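Local coordinates for DegV family protein (Eubacterium eligens, PDB 3FDJ), which is of unknown function but probably binds a fatty acid or similar lipid, at residues Glu127-Met132 with Glu140-Ala145. Numbering follows the deposited sequence.
Sequences EQLQQM and EEIDGA
A helical hairpin, made by helix 120-134, a short connection and helix 139-150, closes here through the side chains of Leu129, Met132, Ile142 and Ala145. Ile142 packs against Leu129 and Met132 of the first helix and uses both of its branches. Its CG2, which points anti to the backbone N, meets Leu129 CD2 at 3.3 Å, tighter than usual for two methyl carbons, and also takes the CE of Met132 at 3.8 Å. The other branch runs back along Met132, with Ile142 CG1 3.9 Å from Met132 CB, so that these two side chains pass each other in opposite directions. Met132, present as selenomethionine, is extended as far as SE and then bends (chi3 -81°), which turns its methyl group in toward Ile142 CG2 while SE lies 4.0 Å from Ala145 CB. Segments 127-132 and 140-145 run roughly antiparallel, their axes at 148° and 10.5 Å apart at closest approach; the long, unbranched selenomethionine chain can bend to fill the space beside the branched isoleucine, whereas the small alanine one turn on leaves space for the selenium. Beneath the hairpin lies the N-terminal sheet: branched, wholly apolar Leu129 suits a buried place between Ile142 and strand 77-82, where it meets Phe79 and Val81; Ile142 also rests on Phe79. Asp143 and Glu140 reach strand 109-114 of the same sheet, forming salt bridges with Arg111 and Lys109 respectively.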
ATOM      1  N   GLU A 127      -0.642  11.659   1.723  1.00  8.62           N
ATOM      2  CA  GLU A 127      -0.148  12.721   2.576  1.00  9.03           C
ATOM      3  C   GLU A 127       0.393  13.923   1.793  1.00  8.75           C
ATOM      4  O   GLU A 127       0.318  15.061   2.260  1.00  8.40           O
ATOM      5  CB  GLU A 127       0.896  12.215   3.553  1.00  8.39           C
ATOM      6  CG  GLU A 127       0.341  11.260   4.619  1.00 11.61           C
ATOM      7  CD  GLU A 127       1.409  10.829   5.593  1.00 16.35           C
ATOM      8  OE1 GLU A 127       2.343  11.636   5.828  1.00 20.95           O
ATOM      9  OE2 GLU A 127       1.319   9.709   6.136  1.00 17.10           O
ATOM     10  N   GLN A 128       0.977  13.669   0.631  1.00  8.44           N
ATOM     11  CA  GLN A 128       1.476  14.755  -0.188  1.00  8.22           C
ATOM     12  C   GLN A 128       0.331  15.531  -0.836  1.00  8.14           C
ATOM     13  O   GLN A 128       0.415  16.758  -0.953  1.00  7.72           O
ATOM     14  CB  GLN A 128       2.467  14.264  -1.240  1.00  8.85           C
ATOM     15  CG  GLN A 128       3.149  15.387  -1.993  1.00  9.51           C
ATOM     16  CD  GLN A 128       4.042  16.273  -1.141  1.00 14.60           C
ATOM     17  OE1 GLN A 128       4.441  15.926  -0.023  1.00 16.10           O
ATOM     18  NE2 GLN A 128       4.355  17.442  -1.677  1.00 17.73           N
ATOM     19  N   LEU A 129      -0.726  14.824  -1.233  1.00  7.31           N
ATOM     20  CA  LEU A 129      -1.929  15.451  -1.757  1.00  7.24           C
ATOM     21  C   LEU A 129      -2.494  16.365  -0.662  1.00  8.31           C
ATOM     22  O   LEU A 129      -2.812  17.547  -0.919  1.00  8.38           O
ATOM     23  CB  LEU A 129      -2.959  14.420  -2.178  1.00  6.42           C
ATOM     24  CG  LEU A 129      -2.628  13.628  -3.455  1.00  8.28           C
ATOM     25  CD1 LEU A 129      -3.591  12.437  -3.591  1.00  9.75           C
ATOM     26  CD2 LEU A 129      -2.624  14.579  -4.672  1.00  7.56           C
ATOM     27  N   GLN A 130      -2.557  15.841   0.564  1.00  8.23           N
ATOM     28  CA  GLN A 130      -3.042  16.627   1.683  1.00  8.59           C
ATOM     29  C   GLN A 130      -2.208  17.882   1.903  1.00  8.63           C
ATOM     30  O   GLN A 130      -2.755  18.981   2.031  1.00  8.51           O
ATOM     31  CB  GLN A 130      -3.043  15.791   2.963  1.00  8.96           C
ATOM     32  CG  GLN A 130      -3.292  16.631   4.214  1.00 11.47           C
ATOM     33  CD  GLN A 130      -3.410  15.779   5.454  1.00 14.70           C
ATOM     34  OE1 GLN A 130      -3.136  14.577   5.418  1.00 14.71           O
ATOM     35  NE2 GLN A 130      -3.844  16.390   6.545  1.00 16.22           N
ATOM     36  N   GLN A 131      -0.888  17.723   1.933  1.00  8.44           N
ATOM     37  CA  GLN A 131       0.016  18.860   2.105  1.00  9.32           C
ATOM     38  C   GLN A 131      -0.197  19.950   1.030  1.00  8.99           C
ATOM     39  O   GLN A 131      -0.243  21.149   1.344  1.00  8.52           O
ATOM     40  CB  GLN A 131       1.476  18.406   2.098  1.00  9.89           C
ATOM     41  CG  GLN A 131       2.428  19.524   2.465  1.00 13.66           C
ATOM     42  CD  GLN A 131       3.858  19.078   2.464  1.00 19.03           C
ATOM     43  OE1 GLN A 131       4.222  18.119   3.160  1.00 21.78           O
ATOM     44  NE2 GLN A 131       4.688  19.750   1.662  1.00 22.81           N
HETATM   45  N   MSE A 132      -0.330  19.542  -0.228  1.00  9.45           N
HETATM   46  CA  MSE A 132      -0.526  20.518  -1.301  1.00  9.98           C
HETATM   47  C   MSE A 132      -1.875  21.215  -1.212  1.00 10.45           C
HETATM   48  O   MSE A 132      -1.974  22.428  -1.451  1.00 10.60           O
HETATM   49  CB  MSE A 132      -0.310  19.867  -2.666  1.00 10.43           C
HETATM   50  CG  MSE A 132       1.144  19.512  -2.895  1.00 12.29           C
HETATM   51 SE   MSE A 132       1.369  18.937  -4.771  0.80 22.11          SE
HETATM   52  CE  MSE A 132       0.829  17.352  -4.572  1.00  6.92           C
ATOM     53  N   GLU A 140      -5.623  21.574 -10.576  1.00 11.72           N
ATOM     54  CA  GLU A 140      -4.785  21.352 -11.748  1.00 12.66           C
ATOM     55  C   GLU A 140      -3.292  21.371 -11.393  1.00 12.22           C
ATOM     56  O   GLU A 140      -2.518  20.591 -11.943  1.00 12.71           O
ATOM     57  CB  GLU A 140      -5.100  22.369 -12.833  1.00 14.04           C
ATOM     58  CG  GLU A 140      -6.522  22.240 -13.402  1.00 15.97           C
ATOM     59  CD  GLU A 140      -7.624  22.809 -12.513  1.00 19.42           C
ATOM     60  OE1 GLU A 140      -7.357  23.580 -11.523  1.00 17.71           O
ATOM     61  OE2 GLU A 140      -8.790  22.439 -12.823  1.00 24.40           O
ATOM     62  N   GLU A 141      -2.902  22.200 -10.439  1.00 11.69           N
ATOM     63  CA  GLU A 141      -1.510  22.223  -9.980  1.00 11.87           C
ATOM     64  C   GLU A 141      -1.132  20.916  -9.302  1.00 11.58           C
ATOM     65  O   GLU A 141      -0.048  20.372  -9.536  1.00 10.95           O
ATOM     66  CB  GLU A 141      -1.266  23.402  -9.033  1.00 12.70           C
ATOM     67  CG  GLU A 141      -1.432  24.753  -9.710  1.00 15.34           C
ATOM     68  CD  GLU A 141      -1.388  25.966  -8.778  1.00 19.75           C
ATOM     69  OE1 GLU A 141      -1.739  25.857  -7.571  1.00 19.26           O
ATOM     70  OE2 GLU A 141      -1.043  27.065  -9.287  1.00 18.94           O
ATOM     71  N   ILE A 142      -2.036  20.424  -8.456  1.00 10.06           N
ATOM     72  CA  ILE A 142      -1.799  19.216  -7.687  1.00  9.67           C
ATOM     73  C   ILE A 142      -1.766  18.013  -8.628  1.00 10.21           C
ATOM     74  O   ILE A 142      -0.881  17.147  -8.536  1.00 10.06           O
ATOM     75  CB  ILE A 142      -2.888  19.010  -6.610  1.00  9.38           C
ATOM     76  CG1 ILE A 142      -2.868  20.155  -5.608  1.00  9.44           C
ATOM     77  CG2 ILE A 142      -2.695  17.653  -5.920  1.00  9.81           C
ATOM     78  CD1 ILE A 142      -4.122  20.213  -4.689  1.00 12.96           C
ATOM     79  N   ASP A 143      -2.699  17.994  -9.575  1.00 10.32           N
ATOM     80  CA  ASP A 143      -2.829  16.887 -10.515  1.00 11.51           C
ATOM     81  C   ASP A 143      -1.525  16.715 -11.319  1.00 11.94           C
ATOM     82  O   ASP A 143      -1.106  15.613 -11.549  1.00 14.13           O
ATOM     83  CB  ASP A 143      -4.019  17.143 -11.434  1.00 11.83           C
ATOM     84  CG  ASP A 143      -4.293  15.998 -12.412  1.00 15.22           C
ATOM     85  OD1 ASP A 143      -3.878  14.858 -12.154  1.00 18.83           O
ATOM     86  OD2 ASP A 143      -4.961  16.255 -13.435  1.00 20.28           O
ATOM     87  N   GLY A 144      -0.908  17.811 -11.729  1.00 12.19           N
ATOM     88  CA  GLY A 144       0.396  17.757 -12.431  1.00 12.58           C
ATOM     89  C   GLY A 144       1.543  17.340 -11.526  1.00 11.13           C
ATOM     90  O   GLY A 144       2.361  16.493 -11.874  1.00 12.67           O
ATOM     91  N   ALA A 145       1.574  17.926 -10.345  1.00  9.51           N
ATOM     92  CA  ALA A 145       2.749  17.849  -9.485  1.00  9.44           C
ATOM     93  C   ALA A 145       2.899  16.523  -8.772  1.00  9.13           C
ATOM     94  O   ALA A 145       4.032  16.117  -8.462  1.00 10.33           O
ATOM     95  CB  ALA A 145       2.753  19.003  -8.490  1.00  9.85           C
TER